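Flavin prenyltransferase UbiX (PDB 2EJB) probably makes the prenylated FMN cofactor of UbiD decarboxylases by joining a dimethylallyl group from dimethylallyl phosphate to the flavin of reduced FMN. Local coordinates at residues R78-R83 / L115-P120. Residues are numbered along the deposited sequence; the frame is centred on the assembly and turned at random.
Sequences RLVHYR and LKERVP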
ATOM      1  N   ARG A  78      16.310  11.866  25.702  1.00 46.26           N
ATOM      2  CA  ARG A  78      17.095  10.773  25.136  1.00 47.46           C
ATOM      3  C   ARG A  78      16.820  10.593  23.643  1.00 45.84           C
ATOM      4  O   ARG A  78      17.741  10.423  22.849  1.00 47.68           O
ATOM      5  CB  ARG A  78      16.768   9.455  25.848  1.00 48.54           C
ATOM      6  CG  ARG A  78      17.158   9.393  27.315  1.00 57.17           C
ATOM      7  CD  ARG A  78      18.665   9.429  27.492  1.00 50.55           C
ATOM      8  NE  ARG A  78      19.049   9.303  28.895  1.00 61.88           N
ATOM      9  CZ  ARG A  78      18.868   8.210  29.632  1.00 65.57           C
ATOM     10  NH1 ARG A  78      18.307   7.128  29.104  1.00 60.63           N
ATOM     11  NH2 ARG A  78      19.247   8.199  30.901  1.00 69.10           N
ATOM     12  N   LEU A  79      15.548  10.635  23.270  1.00 44.68           N
ATOM     13  CA  LEU A  79      15.152  10.429  21.882  1.00 45.28           C
ATOM     14  C   LEU A  79      15.668  11.444  20.869  1.00 39.72           C
ATOM     15  O   LEU A  79      15.880  11.101  19.705  1.00 40.67           O
ATOM     16  CB  LEU A  79      13.626  10.351  21.786  1.00 41.77           C
ATOM     17  CG  LEU A  79      12.989   9.237  20.932  1.00 51.34           C
ATOM     18  CD1 LEU A  79      12.165   9.856  19.814  1.00 49.99           C
ATOM     19  CD2 LEU A  79      14.050   8.291  20.378  1.00 42.73           C
ATOM     20  N   VAL A  80      15.883  12.683  21.296  1.00 34.97           N
ATOM     21  CA  VAL A  80      16.354  13.715  20.375  1.00 37.01           C
ATOM     22  C   VAL A  80      17.710  13.408  19.746  1.00 40.46           C
ATOM     23  O   VAL A  80      18.102  14.045  18.772  1.00 45.36           O
ATOM     24  CB  VAL A  80      16.434  15.103  21.069  1.00 38.15           C
ATOM     25  CG1 VAL A  80      15.057  15.508  21.576  1.00 36.94           C
ATOM     26  CG2 VAL A  80      17.445  15.067  22.223  1.00 36.61           C
ATOM     27  N   HIS A  81      18.422  12.424  20.286  1.00 42.62           N
ATOM     28  CA  HIS A  81      19.738  12.074  19.760  1.00 47.66           C
ATOM     29  C   HIS A  81      19.723  10.938  18.735  1.00 48.45           C
ATOM     30  O   HIS A  81      20.769  10.531  18.231  1.00 46.93           O
ATOM     31  CB  HIS A  81      20.671  11.729  20.923  1.00 52.07           C
ATOM     32  CG  HIS A  81      20.874  12.860  21.881  1.00 52.27           C
ATOM     33  ND1 HIS A  81      21.524  14.025  21.528  1.00 59.38           N
ATOM     34  CD2 HIS A  81      20.490  13.023  23.169  1.00 55.88           C
ATOM     35  CE1 HIS A  81      21.530  14.855  22.558  1.00 57.22           C
ATOM     36  NE2 HIS A  81      20.908  14.269  23.565  1.00 56.96           N
ATOM     37  N   TYR A  82      18.533  10.435  18.425  1.00 45.67           N
ATOM     38  CA  TYR A  82      18.392   9.353  17.455  1.00 43.36           C
ATOM     39  C   TYR A  82      18.231   9.903  16.044  1.00 39.74           C
ATOM     40  O   TYR A  82      17.737  11.010  15.852  1.00 41.70           O
ATOM     41  CB  TYR A  82      17.176   8.492  17.797  1.00 42.27           C
ATOM     42  CG  TYR A  82      17.359   7.622  19.019  1.00 38.61           C
ATOM     43  CD1 TYR A  82      17.369   6.233  18.909  1.00 39.64           C
ATOM     44  CD2 TYR A  82      17.532   8.184  20.282  1.00 41.63           C
ATOM     45  CE1 TYR A  82      17.545   5.423  20.024  1.00 38.58           C
ATOM     46  CE2 TYR A  82      17.712   7.378  21.413  1.00 44.03           C
ATOM     47  CZ  TYR A  82      17.717   5.999  21.269  1.00 36.81           C
ATOM     48  OH  TYR A  82      17.900   5.187  22.358  1.00 45.61           O
ATOM     49  N   ARG A  83      18.643   9.121  15.055  1.00 38.12           N
ATOM     50  CA  ARG A  83      18.529   9.545  13.671  1.00 38.73           C
ATOM     51  C   ARG A  83      17.085   9.411  13.194  1.00 34.86           C
ATOM     52  O   ARG A  83      16.670  10.077  12.250  1.00 37.41           O
ATOM     53  CB  ARG A  83      19.447   8.705  12.787  1.00 48.33           C
ATOM     54  CG  ARG A  83      19.424   9.116  11.326  1.00 46.04           C
ATOM     55  CD  ARG A  83      20.444   8.351  10.520  1.00 49.57           C
ATOM     56  NE  ARG A  83      20.454   8.779   9.127  1.00 51.25           N
ATOM     57  CZ  ARG A  83      21.400   8.453   8.255  1.00 56.95           C
ATOM     58  NH1 ARG A  83      22.423   7.693   8.627  1.00 55.75           N
ATOM     59  NH2 ARG A  83      21.314   8.871   7.003  1.00 53.50           N
ATOM     60  N   LEU A 115       7.245  12.732  17.740  1.00 29.92           N
ATOM     61  CA  LEU A 115       6.442  13.833  17.212  1.00 35.03           C
ATOM     62  C   LEU A 115       6.672  15.147  17.949  1.00 32.85           C
ATOM     63  O   LEU A 115       6.883  16.180  17.314  1.00 39.73           O
ATOM     64  CB  LEU A 115       4.951  13.474  17.246  1.00 27.50           C
ATOM     65  CG  LEU A 115       4.534  12.351  16.284  1.00 39.66           C
ATOM     66  CD1 LEU A 115       3.061  11.986  16.483  1.00 32.55           C
ATOM     67  CD2 LEU A 115       4.786  12.800  14.859  1.00 35.82           C
ATOM     68  N   LYS A 116       6.644  15.118  19.281  1.00 33.72           N
ATOM     69  CA  LYS A 116       6.854  16.344  20.054  1.00 35.31           C
ATOM     70  C   LYS A 116       8.307  16.820  20.041  1.00 37.08           C
ATOM     71  O   LYS A 116       8.575  18.007  20.221  1.00 40.14           O
ATOM     72  CB  LYS A 116       6.382  16.169  21.506  1.00 26.78           C
ATOM     73  CG  LYS A 116       7.290  15.337  22.414  1.00 33.38           C
ATOM     74  CD  LYS A 116       6.607  15.096  23.758  1.00 29.26           C
ATOM     75  CE  LYS A 116       7.470  14.293  24.733  1.00 35.73           C
ATOM     76  NZ  LYS A 116       8.524  15.108  25.382  1.00 37.29           N
ATOM     77  N   GLU A 117       9.246  15.904  19.826  1.00 33.59           N
ATOM     78  CA  GLU A 117      10.661  16.275  19.798  1.00 36.31           C
ATOM     79  C   GLU A 117      11.128  16.453  18.358  1.00 36.68           C
ATOM     80  O   GLU A 117      12.300  16.756  18.100  1.00 33.58           O
ATOM     81  CB  GLU A 117      11.510  15.192  20.467  1.00 34.38           C
ATOM     82  CG  GLU A 117      11.155  14.887  21.915  1.00 34.86           C
ATOM     83  CD  GLU A 117      11.458  16.030  22.873  1.00 39.46           C
ATOM     84  OE1 GLU A 117      12.300  16.894  22.548  1.00 41.65           O
ATOM     85  OE2 GLU A 117      10.859  16.055  23.968  1.00 36.28           O
ATOM     86  N   ARG A 118      10.198  16.261  17.424  1.00 33.37           N
ATOM     87  CA  ARG A 118      10.478  16.373  15.998  1.00 35.00           C
ATOM     88  C   ARG A 118      11.566  15.408  15.546  1.00 35.31           C
ATOM     89  O   ARG A 118      12.416  15.753  14.729  1.00 41.18           O
ATOM     90  CB  ARG A 118      10.878  17.804  15.617  1.00 33.78           C
ATOM     91  CG  ARG A 118       9.880  18.872  16.047  1.00 35.63           C
ATOM     92  CD  ARG A 118       8.482  18.616  15.521  1.00 41.64           C
ATOM     93  NE  ARG A 118       7.528  19.555  16.105  1.00 53.06           N
ATOM     94  CZ  ARG A 118       7.518  20.863  15.861  1.00 54.10           C
ATOM     95  NH1 ARG A 118       8.410  21.392  15.033  1.00 56.08           N
ATOM     96  NH2 ARG A 118       6.631  21.645  16.459  1.00 54.57           N
ATOM     97  N   VAL A 119      11.549  14.199  16.098  1.00 35.38           N
ATOM     98  CA  VAL A 119      12.501  13.170  15.695  1.00 28.89           C
ATOM     99  C   VAL A 119      11.838  12.443  14.525  1.00 33.68           C
ATOM    100  O   VAL A 119      10.658  12.076  14.601  1.00 28.84           O
ATOM    101  CB  VAL A 119      12.757  12.158  16.836  1.00 37.51           C
ATOM    102  CG1 VAL A 119      13.511  10.943  16.299  1.00 33.85           C
ATOM    103  CG2 VAL A 119      13.551  12.827  17.957  1.00 31.76           C
ATOM    104  N   PRO A 120      12.575  12.234  13.424  1.00 33.31           N
ATOM    105  CA  PRO A 120      11.985  11.544  12.275  1.00 33.48           C
ATOM    106  C   PRO A 120      11.208  10.292  12.688  1.00 39.04           C
ATOM    107  O   PRO A 120      11.712   9.451  13.438  1.00 35.73           O
ATOM    108  CB  PRO A 120      13.201  11.227  11.409  1.00 39.61           C
ATOM    109  CG  PRO A 120      14.104  12.422  11.669  1.00 37.93           C
ATOM    110  CD  PRO A 120      13.989  12.577  13.172  1.00 34.98           C
TER
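Leu79, in helix 76-79, reaches across with its CD1 methyl, which lies 3.8 Å from Val119 CG2 and about as far from Val119 CB; the two side chains cross obliquely, with CD1 against the branched carbon and its methyl. Val113 and Ala114 of helix 106-117 and Val85 of strand 82-90 also touch Leu79, which is buried. Its carbonyl serves the turn: Tyr82 N donates to Leu79 O at 3.0 Å, closing a type I beta turn, and Val119 CG2 packs 3.4 Å from that same Leu79 O. Val80 sets CG1 anti to its carbonyl carbon and thereby against the Glu117 side chain, 3.2 Å from OE1 and 3.7 Å from CB. Glu117 is bent at chi2 (-67°), and its OE2 takes a salt bridge from Lys116 NZ (2.9 Å) through the anti lone pair. An alanine here has only CB and no carboxylate, and would probably leave Lys116 NZ without this partner and loosen the packing against Val80 CG1. The two loops lead into neighbouring parallel strands, 82-90 and 121-125, of the six-stranded flavoprotein sheet; Arg118, the first residue to leave helical phi/psi (phi 59°), forms a Schellman motif after helix 106-117. Leu79 CD2 lies 3.5 Å above one face of the Tyr82 ring, offset toward its rim, while the Tyr82 hydroxyl is hydrogen-bonded to Asp32. Arg83 contributes its backbone: Pro120 CG sits 3.5 Å from Arg83 O, whereas the side chain, with CG anti to the backbone N (chi1 -178°) and the next two torsions also anti, is extended, and its NH2 bonds to Leu177 O.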